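PDB 4WOD: taurocyamine kinase from Schistosoma mansoni, which catalyses the reversible transfer of phosphate between ATP and taurocyamine, using magnesium, in a chain built from two fused phosphagen kinase repeats. Local coordinates for residues S638-V643 with D684-R689; T483-G488 with G597-V602. The protein carries 4 engineered substitutions. All coordinates share one frame; numbering follows the deposited sequence.

Contact 1 (S638-V643 with D684-R689)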
ATOM      1  N   SER A 638     -13.909  25.845 -10.683  1.00 14.40           N
ATOM      2  CA  SER A 638     -12.814  24.985 -10.269  1.00 20.08           C
ATOM      3  C   SER A 638     -11.648  25.802  -9.738  1.00 17.11           C
ATOM      4  O   SER A 638     -10.508  25.399  -9.890  1.00 20.87           O
ATOM      5  CB  SER A 638     -12.336  24.111 -11.426  1.00 19.27           C
ATOM      6  OG  SER A 638     -11.503  23.078 -10.931  1.00 25.95           O
ATOM      7  N   MET A 639     -11.949  26.951  -9.149  1.00 16.47           N
ATOM      8  CA  MET A 639     -10.939  27.955  -8.829  1.00 15.93           C
ATOM      9  C   MET A 639     -10.741  28.095  -7.350  1.00 16.60           C
ATOM     10  O   MET A 639     -11.695  28.284  -6.597  1.00 22.51           O
ATOM     11  CB  MET A 639     -11.315  29.319  -9.401  1.00 17.97           C
ATOM     12  CG  MET A 639     -10.290  30.408  -9.089  1.00 21.86           C
ATOM     13  SD  MET A 639     -10.586  31.946  -9.991  1.00 24.02           S
ATOM     14  CE  MET A 639      -9.857  31.512 -11.592  1.00 19.34           C
ATOM     15  N   ARG A 640      -9.484  28.026  -6.944  1.00 21.13           N
ATOM     16  CA  ARG A 640      -9.110  28.257  -5.574  1.00 19.98           C
ATOM     17  C   ARG A 640      -8.012  29.308  -5.526  1.00 16.96           C
ATOM     18  O   ARG A 640      -6.895  29.072  -5.993  1.00 18.78           O
ATOM     19  CB  ARG A 640      -8.655  26.947  -4.911  1.00 20.89           C
ATOM     20  CG  ARG A 640      -8.283  27.077  -3.432  1.00 23.49           C
ATOM     21  CD  ARG A 640      -7.752  25.727  -2.921  1.00 23.12           C
ATOM     22  NE  ARG A 640      -7.392  25.720  -1.507  1.00 30.09           N
ATOM     23  CZ  ARG A 640      -6.249  26.194  -1.011  1.00 33.57           C
ATOM     24  NH1 ARG A 640      -5.346  26.747  -1.811  1.00 34.56           N
ATOM     25  NH2 ARG A 640      -6.009  26.122   0.292  1.00 33.30           N
ATOM     26  N   ALA A 641      -8.365  30.483  -5.010  1.00 20.72           N
ATOM     27  CA  ALA A 641      -7.397  31.542  -4.746  1.00 20.50           C
ATOM     28  C   ALA A 641      -7.062  31.547  -3.266  1.00 21.67           C
ATOM     29  O   ALA A 641      -7.945  31.417  -2.414  1.00 24.11           O
ATOM     30  CB  ALA A 641      -7.934  32.885  -5.160  1.00 21.39           C
ATOM     31  N   SER A 642      -5.797  31.744  -2.947  1.00 21.92           N
ATOM     32  CA  SER A 642      -5.392  31.598  -1.571  1.00 19.35           C
ATOM     33  C   SER A 642      -4.220  32.488  -1.232  1.00 22.81           C
ATOM     34  O   SER A 642      -3.511  32.970  -2.119  1.00 22.35           O
ATOM     35  CB  SER A 642      -5.047  30.135  -1.278  1.00 21.25           C
ATOM     36  OG  SER A 642      -3.884  29.740  -1.977  1.00 22.17           O
ATOM     37  N   VAL A 643      -4.039  32.720   0.064  1.00 23.94           N
ATOM     38  CA  VAL A 643      -2.869  33.428   0.571  1.00 24.60           C
ATOM     39  C   VAL A 643      -2.295  32.700   1.765  1.00 25.09           C
ATOM     40  O   VAL A 643      -3.015  32.040   2.511  1.00 28.85           O
ATOM     41  CB  VAL A 643      -3.189  34.889   1.002  1.00 24.77           C
ATOM     42  CG1 VAL A 643      -3.531  35.745  -0.201  1.00 25.95           C
ATOM     43  CG2 VAL A 643      -4.302  34.922   2.057  1.00 24.51           C
ATOM     44  N   ASP A 684      -3.256  29.385   5.973  1.00 40.53           N
ATOM     45  CA  ASP A 684      -3.590  29.365   4.559  1.00 35.70           C
ATOM     46  C   ASP A 684      -5.084  29.652   4.399  1.00 31.79           C
ATOM     47  O   ASP A 684      -5.924  28.865   4.834  1.00 30.00           O
ATOM     48  CB  ASP A 684      -3.220  28.028   3.928  1.00 38.07           C
ATOM     49  CG  ASP A 684      -3.454  28.014   2.440  1.00 38.16           C
ATOM     50  OD1 ASP A 684      -4.611  27.788   2.031  1.00 38.55           O
ATOM     51  OD2 ASP A 684      -2.489  28.254   1.682  1.00 37.93           O
ATOM     52  N   ILE A 685      -5.407  30.790   3.794  1.00 25.50           N
ATOM     53  CA  ILE A 685      -6.800  31.204   3.638  1.00 31.60           C
ATOM     54  C   ILE A 685      -7.223  31.108   2.179  1.00 26.50           C
ATOM     55  O   ILE A 685      -6.514  31.575   1.291  1.00 26.43           O
ATOM     56  CB  ILE A 685      -7.032  32.660   4.125  1.00 30.92           C
ATOM     57  CG1 ILE A 685      -6.428  32.878   5.518  1.00 32.08           C
ATOM     58  CG2 ILE A 685      -8.518  33.000   4.118  1.00 29.41           C
ATOM     59  CD1 ILE A 685      -7.066  32.026   6.583  1.00 31.53           C
ATOM     60  N   SER A 686      -8.372  30.504   1.917  1.00 27.52           N
ATOM     61  CA  SER A 686      -8.843  30.436   0.537  1.00 26.55           C
ATOM     62  C   SER A 686     -10.350  30.662   0.445  1.00 30.63           C
ATOM     63  O   SER A 686     -11.063  30.521   1.435  1.00 31.43           O
ATOM     64  CB  SER A 686      -8.467  29.087  -0.085  1.00 28.28           C
ATOM     65  OG  SER A 686      -8.939  28.008   0.703  1.00 31.61           O
ATOM     66  N   ASN A 687     -10.834  31.029  -0.738  1.00 25.74           N
ATOM     67  CA  ASN A 687     -12.275  31.040  -0.959  1.00 26.36           C
ATOM     68  C   ASN A 687     -12.807  29.630  -0.850  1.00 26.06           C
ATOM     69  O   ASN A 687     -12.168  28.677  -1.306  1.00 28.87           O
ATOM     70  CB  ASN A 687     -12.640  31.639  -2.319  1.00 22.45           C
ATOM     71  CG  ASN A 687     -12.011  30.890  -3.492  1.00 25.45           C
ATOM     72  OD1 ASN A 687     -10.797  30.946  -3.698  1.00 25.14           O
ATOM     73  ND2 ASN A 687     -12.845  30.208  -4.286  1.00 20.06           N
ATOM     74  N   LYS A 688     -13.973  29.481  -0.241  1.00 27.11           N
ATOM     75  CA  LYS A 688     -14.572  28.162  -0.161  1.00 29.67           C
ATOM     76  C   LYS A 688     -15.422  27.842  -1.403  1.00 27.22           C
ATOM     77  O   LYS A 688     -15.478  26.695  -1.841  1.00 26.72           O
ATOM     78  CB  LYS A 688     -15.406  28.047   1.109  1.00 35.45           C
ATOM     79  CG  LYS A 688     -15.658  26.621   1.550  1.00 40.19           C
ATOM     80  CD  LYS A 688     -16.681  26.567   2.672  1.00 49.81           C
ATOM     81  CE  LYS A 688     -17.687  27.711   2.571  1.00 49.02           C
ATOM     82  NZ  LYS A 688     -19.092  27.240   2.789  1.00 56.58           N
ATOM     83  N   ARG A 689     -16.055  28.852  -1.988  1.00 22.79           N
ATOM     84  CA  ARG A 689     -16.973  28.601  -3.096  1.00 26.79           C
ATOM     85  C   ARG A 689     -16.245  28.179  -4.366  1.00 26.19           C
ATOM     86  O   ARG A 689     -15.116  28.611  -4.614  1.00 25.81           O
ATOM     87  CB  ARG A 689     -17.821  29.840  -3.374  1.00 26.36           C
ATOM     88  CG  ARG A 689     -18.760  30.192  -2.221  1.00 33.41           C
ATOM     89  CD  ARG A 689     -19.407  31.543  -2.444  1.00 37.94           C
ATOM     90  NE  ARG A 689     -20.566  31.445  -3.318  1.00 39.86           N
ATOM     91  CZ  ARG A 689     -21.196  32.486  -3.847  1.00 39.46           C
ATOM     92  NH1 ARG A 689     -20.770  33.722  -3.607  1.00 39.38           N
ATOM     93  NH2 ARG A 689     -22.250  32.287  -4.625  1.00 40.29           N
TER
HETATM   94  O   HOH W   1      -2.736  27.031  -0.919  1.00 35.33           O
HETATM   95  O   HOH W   2     -10.397  25.877  -0.121  1.00 38.29           O
HETATM   96  O   HOH W   3      -1.502  30.212  -0.375  1.00 29.91           O

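Contact 2 (T483-G488 with G597-V602)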
ATOM      1  N   THR A 483       0.898  34.465  -2.459  1.00 24.32           N
ATOM      2  CA  THR A 483      -0.423  34.395  -3.075  1.00 22.72           C
ATOM      3  C   THR A 483      -0.409  33.347  -4.189  1.00 21.47           C
ATOM      4  O   THR A 483       0.616  33.124  -4.827  1.00 23.34           O
ATOM      5  CB  THR A 483      -0.839  35.780  -3.626  1.00 26.91           C
ATOM      6  OG1 THR A 483      -0.725  36.748  -2.576  1.00 24.81           O
ATOM      7  CG2 THR A 483      -2.282  35.777  -4.159  1.00 23.95           C
ATOM      8  N   ARG A 484      -1.561  32.721  -4.416  1.00 22.48           N
ATOM      9  CA  ARG A 484      -1.687  31.597  -5.312  1.00 16.28           C
ATOM     10  C   ARG A 484      -3.132  31.568  -5.815  1.00 16.13           C
ATOM     11  O   ARG A 484      -4.067  31.815  -5.044  1.00 17.95           O
ATOM     12  CB  ARG A 484      -1.317  30.298  -4.568  1.00 18.47           C
ATOM     13  CG  ARG A 484      -1.278  28.973  -5.378  1.00 18.94           C
ATOM     14  CD  ARG A 484      -1.120  27.797  -4.382  1.00 17.89           C
ATOM     15  NE  ARG A 484      -0.958  26.458  -4.969  1.00 20.59           N
ATOM     16  CZ  ARG A 484      -1.949  25.580  -5.145  1.00 25.88           C
ATOM     17  NH1 ARG A 484      -3.188  25.904  -4.823  1.00 23.30           N
ATOM     18  NH2 ARG A 484      -1.707  24.374  -5.658  1.00 26.27           N
ATOM     19  N   VAL A 485      -3.314  31.327  -7.107  1.00 17.04           N
ATOM     20  CA  VAL A 485      -4.639  30.962  -7.622  1.00 16.90           C
ATOM     21  C   VAL A 485      -4.458  29.762  -8.529  1.00 14.41           C
ATOM     22  O   VAL A 485      -3.554  29.733  -9.340  1.00 16.46           O
ATOM     23  CB  VAL A 485      -5.351  32.097  -8.407  1.00 14.91           C
ATOM     24  CG1 VAL A 485      -6.810  31.687  -8.722  1.00 14.82           C
ATOM     25  CG2 VAL A 485      -5.329  33.385  -7.626  1.00 17.71           C
ATOM     26  N   ARG A 486      -5.317  28.762  -8.391  1.00 17.62           N
ATOM     27  CA  ARG A 486      -5.261  27.639  -9.305  1.00 16.02           C
ATOM     28  C   ARG A 486      -6.645  27.286  -9.840  1.00 19.31           C
ATOM     29  O   ARG A 486      -7.669  27.681  -9.256  1.00 18.26           O
ATOM     30  CB  ARG A 486      -4.633  26.415  -8.633  1.00 17.45           C
ATOM     31  CG  ARG A 486      -5.410  25.812  -7.487  1.00 18.63           C
ATOM     32  CD  ARG A 486      -6.469  24.776  -7.939  1.00 20.96           C
ATOM     33  NE  ARG A 486      -7.080  24.093  -6.793  1.00 19.61           N
ATOM     34  CZ  ARG A 486      -8.346  23.692  -6.721  1.00 23.06           C
ATOM     35  NH1 ARG A 486      -9.187  23.909  -7.722  1.00 23.09           N
ATOM     36  NH2 ARG A 486      -8.773  23.069  -5.628  1.00 25.37           N
ATOM     37  N   VAL A 487      -6.659  26.520 -10.929  1.00 14.76           N
ATOM     38  CA  VAL A 487      -7.898  25.892 -11.404  1.00 16.43           C
ATOM     39  C   VAL A 487      -7.661  24.444 -11.794  1.00 19.17           C
ATOM     40  O   VAL A 487      -6.538  24.064 -12.143  1.00 19.24           O
ATOM     41  CB  VAL A 487      -8.512  26.626 -12.624  1.00 14.52           C
ATOM     42  CG1 VAL A 487      -9.013  28.033 -12.239  1.00 15.80           C
ATOM     43  CG2 VAL A 487      -7.518  26.669 -13.777  1.00 21.86           C
ATOM     44  N   GLY A 488      -8.722  23.635 -11.734  1.00 14.94           N
ATOM     45  CA  GLY A 488      -8.704  22.325 -12.354  1.00 14.38           C
ATOM     46  C   GLY A 488      -9.257  22.384 -13.770  1.00 16.41           C
ATOM     47  O   GLY A 488     -10.102  23.224 -14.048  1.00 16.02           O
ATOM     48  N   GLY A 597       1.628  39.756  -1.785  1.00 28.14           N
ATOM     49  CA  GLY A 597       0.178  39.719  -1.792  1.00 31.32           C
ATOM     50  C   GLY A 597      -0.482  40.285  -3.034  1.00 26.95           C
ATOM     51  O   GLY A 597      -1.659  40.642  -3.004  1.00 29.17           O
ATOM     52  N   ASN A 598       0.264  40.353  -4.131  1.00 28.44           N
ATOM     53  CA  ASN A 598      -0.264  40.925  -5.362  1.00 28.48           C
ATOM     54  C   ASN A 598      -1.134  39.931  -6.140  1.00 27.60           C
ATOM     55  O   ASN A 598      -0.679  39.295  -7.097  1.00 24.30           O
ATOM     56  CB  ASN A 598       0.864  41.422  -6.254  1.00 27.73           C
ATOM     57  CG  ASN A 598       0.361  42.309  -7.358  1.00 27.84           C
ATOM     58  OD1 ASN A 598      -0.850  42.408  -7.588  1.00 26.83           O
ATOM     59  ND2 ASN A 598       1.278  42.958  -8.057  1.00 28.83           N
ATOM     60  N   LEU A 599      -2.390  39.841  -5.718  1.00 23.07           N
ATOM     61  CA  LEU A 599      -3.370  38.922  -6.279  1.00 24.36           C
ATOM     62  C   LEU A 599      -3.695  39.247  -7.728  1.00 23.30           C
ATOM     63  O   LEU A 599      -3.942  38.347  -8.532  1.00 23.19           O
ATOM     64  CB  LEU A 599      -4.645  38.952  -5.433  1.00 20.43           C
ATOM     65  CG  LEU A 599      -5.881  38.206  -5.943  1.00 20.84           C
ATOM     66  CD1 LEU A 599      -5.563  36.735  -6.127  1.00 20.03           C
ATOM     67  CD2 LEU A 599      -7.050  38.404  -4.962  1.00 21.77           C
ATOM     68  N   ALA A 600      -3.695  40.533  -8.066  1.00 23.80           N
ATOM     69  CA  ALA A 600      -4.038  40.934  -9.417  1.00 23.99           C
ATOM     70  C   ALA A 600      -3.024  40.358 -10.394  1.00 22.32           C
ATOM     71  O   ALA A 600      -3.401  39.923 -11.469  1.00 21.77           O
ATOM     72  CB  ALA A 600      -4.104  42.450  -9.532  1.00 23.16           C
ATOM     73  N   ALA A 601      -1.742  40.346 -10.014  1.00 20.39           N
ATOM     74  CA  ALA A 601      -0.690  39.835 -10.890  1.00 20.33           C
ATOM     75  C   ALA A 601      -0.686  38.297 -10.966  1.00 21.12           C
ATOM     76  O   ALA A 601      -0.387  37.729 -12.014  1.00 21.46           O
ATOM     77  CB  ALA A 601       0.680  40.341 -10.433  1.00 23.25           C
ATOM     78  N   VAL A 602      -1.006  37.630  -9.858  1.00 17.70           N
ATOM     79  CA  VAL A 602      -1.102  36.172  -9.865  1.00 18.33           C
ATOM     80  C   VAL A 602      -2.285  35.746 -10.741  1.00 17.12           C
ATOM     81  O   VAL A 602      -2.192  34.825 -11.566  1.00 21.08           O
ATOM     82  CB  VAL A 602      -1.282  35.613  -8.435  1.00 18.49           C
ATOM     83  CG1 VAL A 602      -1.331  34.079  -8.459  1.00 16.87           C
ATOM     84  CG2 VAL A 602      -0.159  36.094  -7.544  1.00 20.52           C
TER

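Contact 1 (S638-V643 with D684-R689)
S642 and S686 face each other as a non-hydrogen-bonded pair of two antiparallel strands, their CA atoms 4.2 Å apart. The strand axes approach to 4.7 Å and run at 152°. V643 and I685 form the next pair, hydrogen-bonded both ways: V643 N gives to I685 O, and I685 N to V643 O. At the other end the backbone bond from N687 N to A641 O is weak, and the amide of N687 adds to it. Its CG sits between the backbone N and the carbonyl carbon (chi1 59°). OD1 accepts from A641 N at 2.8 Å, in the plane of the N687 carbonyl. ND2 gives a nearly straight bond to M639 O at 3.2 Å, so both ends of the amide bind the backbone of 639-641, where the regular pairing gives way.

R640 runs extended from CG to NE and meets D684 tip to tip. NH2 of R640 forms a salt bridge with OD1 of D684 at 2.8 Å, on the syn side but out of the carboxylate plane, with a bent N-H...O. The two planes are 15° apart. CB of S686 lies 3.7 Å above the guanidinium plane of R640, over its centre. One water joins R640 NH1 to D684 OD2; another joins that OD2 to S642 OG. R640, A641, S642 and V643 belong to the predicted ATP site, and D684 OD2 also pairs with R669 of that site.

Strand 480-489 flanks 639-646 in the sheet, and strand 666-669 flanks 682-687. Helix 695-715 packs on A641 and V643 through M702.

Contact 2 (T483-G488 with G597-V602)
G597 brings its CA to 3.2 Å from OG1 of T483, at the start of the strand segment. This is a close packing contact. The hydroxyl has its hydrogen bond with O of G596, one residue earlier. With chi1 -54° OG1 of T483 lies beside the backbone N, on the side of G597, and CG2 is anti to that N, against L599.

The CB of N598 points away from the strand, and the residue is the N-cap of helix 599-614. Its OD1 accepts a weak bond from A601 N at 3.3 Å. N598 is also the centre of an inverse gamma turn, closed by a weak bond from L599 N to G597 O.

L599 begins the helix and reaches back to the strand with CD1. That methyl touches CG2 of V485 at 3.7 Å and CG2 of T483 at 3.9 Å. The leucine crosses both side chains at about a right angle. Here the helix that follows strand 588-595 packs on a face of the antiparallel sheet of the phosphagen kinase catalytic domain. The CB atoms of T483 and V485 point toward it. That of R484 points away; its guanidinium comes close to that of R589, a like charge. T483 to R486 belong to the predicted ATP site.

V602, one turn on, sends both methyls to the strand. CG1 lies anti to the backbone N (chi1 -178°) and meets the backbone, 3.7 Å from V485 N and 4.0 Å from R484 CA. It also touches V485 CG2. CG2 packs on CB of T483 at 4.0 Å. Farther along the same helix, L606 continues the packing on V485.

In the fold
Contacts 1 and 2 share one antiparallel sheet, with centres about 9 Å apart. Strands 480-489 and 639-646 are neighbours in it. They are joined by probable hydrogen bonds from S642 N to R484 O (2.7 Å) and from R486 N to R640 O (2.9 Å). Contact 1 carries the sheet on to strand 682-687; contact 2 places a helix on one face. V485 touches A641 and M639 on that face. The residues predicted to bind ATP on these two neighbouring strands are thus brought side by side. The arginine ligand is bound in the first repeat, by residues such as E222 and C268.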